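Local atomic coordinates of O-methyltransferase (Bacillus halodurans, PDB entry 2GPY), a protein that probably transfers a methyl group from S-adenosylmethionine to a hydroxyl oxygen of a substrate not yet identified. Residues B[71-76]-B[105-110]. Numbering follows the deposited sequence.
Sequences RMAQAL and SRIELL
In this Rossmann-like methyltransferase fold, the C-terminal end of helix 67-75 meets the start of strand 107-111, an outermost strand of the central sheet within the chain. Strand 80-85, which comes between them in the chain, pairs alongside strand 107-111, and Ile-81 both touches Ala-73 and hydrogen-bonds through its backbone to Arg-106. The tight part is small and apolar. Ala-73 points its CB at the strand, where it meets CD1 of Ile-107 at 3.7 Å; with CG1 beside its backbone N (chi1 -59°) and chi2 extended, the CG1-CD1 arm of Ile-107 lies alongside that methyl, both carbons touching it, while Val-98 of helix 88-100 also touches its side chain. On the partly exposed side the packing gives way to polar contact, and a single long side chain spans it. Arg-106, its chain bent at chi3 (-67°), comes to the helix end with its guanidinium and grips one carbonyl oxygen end-on: NH1 lies 2.9 Å from O of Ala-73, and NH2 lies 3.0 Å from the same O of Ala-73. Neither bond is straight, as two N-H groups share one acceptor. NH2 also bonds O of Ala-79, so the arginine ties the helix end to the loop leading into strand 80-85; a positive group here probably also suits the partial negative charge of the helix terminus. An alanine in place of Arg-106 would remove both bonds to Ala-73 and the one to Ala-79, and would probably leave the last turn of the helix less firmly held. The oxygen of Ala-73 lies in the guanidinium plane, only 1° out of it, whereas NH1 stands well above the carbonyl plane.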
ATOM      1  N   ARG B  71      -4.588   8.631 -15.699  1.00 35.10           N
ATOM      2  CA  ARG B  71      -5.265   7.593 -14.947  1.00 36.32           C
ATOM      3  C   ARG B  71      -5.196   7.815 -13.439  1.00 36.02           C
ATOM      4  O   ARG B  71      -6.176   7.543 -12.718  1.00 35.02           O
ATOM      5  CB  ARG B  71      -4.710   6.239 -15.358  1.00 36.55           C
ATOM      6  CG  ARG B  71      -5.199   5.959 -16.775  1.00 39.94           C
ATOM      7  CD  ARG B  71      -5.498   4.544 -17.028  1.00 42.42           C
ATOM      8  NE  ARG B  71      -6.541   4.018 -16.153  1.00 39.49           N
ATOM      9  CZ  ARG B  71      -6.685   2.727 -15.915  1.00 39.18           C
ATOM     10  NH1 ARG B  71      -5.871   1.880 -16.508  1.00 37.49           N
ATOM     11  NH2 ARG B  71      -7.640   2.276 -15.082  1.00 39.16           N
HETATM   12  N   MSE B  72      -4.071   8.354 -12.954  1.00 35.55           N
HETATM   13  CA  MSE B  72      -4.005   8.750 -11.534  1.00 37.11           C
HETATM   14  C   MSE B  72      -4.961   9.895 -11.184  1.00 36.86           C
HETATM   15  O   MSE B  72      -5.653   9.839 -10.129  1.00 35.64           O
HETATM   16  CB  MSE B  72      -2.569   9.147 -11.116  1.00 37.62           C
HETATM   17  CG  MSE B  72      -1.626   7.959 -11.173  1.00 38.25           C
HETATM   18 SE   MSE B  72       0.187   8.396 -10.468  1.00 43.42          SE
HETATM   19  CE  MSE B  72       0.793   9.677 -11.852  1.00 38.79           C
ATOM     20  N   ALA B  73      -5.011  10.922 -12.044  1.00 35.11           N
ATOM     21  CA  ALA B  73      -5.935  12.033 -11.809  1.00 35.98           C
ATOM     22  C   ALA B  73      -7.384  11.535 -11.791  1.00 36.08           C
ATOM     23  O   ALA B  73      -8.181  11.977 -10.970  1.00 36.06           O
ATOM     24  CB  ALA B  73      -5.762  13.151 -12.871  1.00 36.04           C
ATOM     25  N   GLN B  74      -7.723  10.625 -12.703  1.00 36.61           N
ATOM     26  CA  GLN B  74      -9.084  10.086 -12.743  1.00 37.08           C
ATOM     27  C   GLN B  74      -9.392   9.251 -11.501  1.00 37.44           C
ATOM     28  O   GLN B  74     -10.527   9.284 -11.000  1.00 36.04           O
ATOM     29  CB  GLN B  74      -9.299   9.249 -13.996  1.00 37.39           C
ATOM     30  CG  GLN B  74      -9.372  10.068 -15.264  1.00 40.35           C
ATOM     31  CD  GLN B  74      -9.636   9.184 -16.469  1.00 45.31           C
ATOM     32  OE1 GLN B  74     -10.464   9.513 -17.310  1.00 51.62           O
ATOM     33  NE2 GLN B  74      -8.941   8.052 -16.549  1.00 49.95           N
ATOM     34  N   ALA B  75      -8.402   8.515 -10.996  1.00 36.62           N
ATOM     35  CA  ALA B  75      -8.634   7.640  -9.833  1.00 37.85           C
ATOM     36  C   ALA B  75      -8.719   8.424  -8.535  1.00 38.25           C
ATOM     37  O   ALA B  75      -9.316   7.957  -7.560  1.00 38.69           O
ATOM     38  CB  ALA B  75      -7.533   6.583  -9.724  1.00 38.32           C
ATOM     39  N   LEU B  76      -8.065   9.592  -8.518  1.00 38.31           N
ATOM     40  CA  LEU B  76      -7.935  10.452  -7.345  1.00 38.38           C
ATOM     41  C   LEU B  76      -8.455  11.861  -7.679  1.00 38.61           C
ATOM     42  O   LEU B  76      -7.667  12.798  -7.857  1.00 36.55           O
ATOM     43  CB  LEU B  76      -6.460  10.525  -6.930  1.00 38.77           C
ATOM     44  CG  LEU B  76      -5.792   9.194  -6.517  1.00 41.15           C
ATOM     45  CD1 LEU B  76      -4.253   9.274  -6.599  1.00 43.91           C
ATOM     46  CD2 LEU B  76      -6.259   8.773  -5.109  1.00 43.65           C
ATOM     47  N   SER B 105      -6.676  21.457 -14.995  1.00 40.27           N
ATOM     48  CA  SER B 105      -6.666  22.146 -13.708  1.00 41.16           C
ATOM     49  C   SER B 105      -6.056  21.269 -12.619  1.00 40.77           C
ATOM     50  O   SER B 105      -5.762  21.741 -11.522  1.00 41.48           O
ATOM     51  CB  SER B 105      -8.069  22.660 -13.314  1.00 41.65           C
ATOM     52  OG  SER B 105      -8.935  21.570 -13.021  1.00 45.72           O
ATOM     53  N   ARG B 106      -5.848  19.994 -12.926  1.00 38.93           N
ATOM     54  CA  ARG B 106      -5.350  19.058 -11.944  1.00 39.70           C
ATOM     55  C   ARG B 106      -4.062  18.348 -12.366  1.00 39.47           C
ATOM     56  O   ARG B 106      -3.428  17.676 -11.557  1.00 40.36           O
ATOM     57  CB  ARG B 106      -6.430  18.036 -11.636  1.00 40.09           C
ATOM     58  CG  ARG B 106      -7.610  18.672 -10.896  1.00 40.50           C
ATOM     59  CD  ARG B 106      -8.293  17.651 -10.048  1.00 43.07           C
ATOM     60  NE  ARG B 106      -8.949  16.628 -10.860  1.00 44.36           N
ATOM     61  CZ  ARG B 106      -8.677  15.327 -10.847  1.00 44.53           C
ATOM     62  NH1 ARG B 106      -9.406  14.554 -11.637  1.00 45.42           N
ATOM     63  NH2 ARG B 106      -7.675  14.788 -10.082  1.00 40.38           N
ATOM     64  N   ILE B 107      -3.671  18.507 -13.623  1.00 37.59           N
ATOM     65  CA  ILE B 107      -2.410  17.917 -14.091  1.00 36.96           C
ATOM     66  C   ILE B 107      -1.560  19.029 -14.668  1.00 37.42           C
ATOM     67  O   ILE B 107      -1.954  19.670 -15.675  1.00 36.89           O
ATOM     68  CB  ILE B 107      -2.630  16.834 -15.152  1.00 37.01           C
ATOM     69  CG1 ILE B 107      -3.503  15.691 -14.601  1.00 36.63           C
ATOM     70  CG2 ILE B 107      -1.263  16.348 -15.730  1.00 34.58           C
ATOM     71  CD1 ILE B 107      -3.832  14.611 -15.656  1.00 37.58           C
ATOM     72  N   GLU B 108      -0.434  19.294 -14.015  1.00 35.90           N
ATOM     73  CA  GLU B 108       0.481  20.345 -14.486  1.00 37.67           C
ATOM     74  C   GLU B 108       1.645  19.670 -15.219  1.00 37.37           C
ATOM     75  O   GLU B 108       2.381  18.903 -14.625  1.00 36.38           O
ATOM     76  CB  GLU B 108       1.021  21.182 -13.317  1.00 37.65           C
ATOM     77  CG  GLU B 108       1.981  22.297 -13.783  1.00 39.35           C
ATOM     78  CD  GLU B 108       2.606  23.103 -12.643  1.00 40.72           C
ATOM     79  OE1 GLU B 108       2.287  22.867 -11.453  1.00 45.55           O
ATOM     80  OE2 GLU B 108       3.427  23.995 -12.951  1.00 45.84           O
ATOM     81  N   LEU B 109       1.801  19.947 -16.506  1.00 35.75           N
ATOM     82  CA  LEU B 109       2.847  19.279 -17.264  1.00 35.56           C
ATOM     83  C   LEU B 109       4.014  20.226 -17.471  1.00 35.27           C
ATOM     84  O   LEU B 109       3.845  21.353 -17.940  1.00 36.01           O
ATOM     85  CB  LEU B 109       2.343  18.807 -18.639  1.00 35.97           C
ATOM     86  CG  LEU B 109       1.201  17.800 -18.654  1.00 36.81           C
ATOM     87  CD1 LEU B 109       0.938  17.417 -20.127  1.00 37.62           C
ATOM     88  CD2 LEU B 109       1.567  16.561 -17.798  1.00 37.17           C
ATOM     89  N   LEU B 110       5.195  19.744 -17.138  1.00 35.01           N
ATOM     90  CA  LEU B 110       6.390  20.528 -17.297  1.00 35.16           C
ATOM     91  C   LEU B 110       7.224  19.896 -18.405  1.00 35.26           C
ATOM     92  O   LEU B 110       7.390  18.682 -18.479  1.00 35.33           O
ATOM     93  CB  LEU B 110       7.174  20.603 -15.987  1.00 35.47           C
ATOM     94  CG  LEU B 110       6.492  21.305 -14.797  1.00 36.49           C
ATOM     95  CD1 LEU B 110       7.431  21.335 -13.603  1.00 37.83           C
ATOM     96  CD2 LEU B 110       6.068  22.714 -15.164  1.00 38.34           C
TER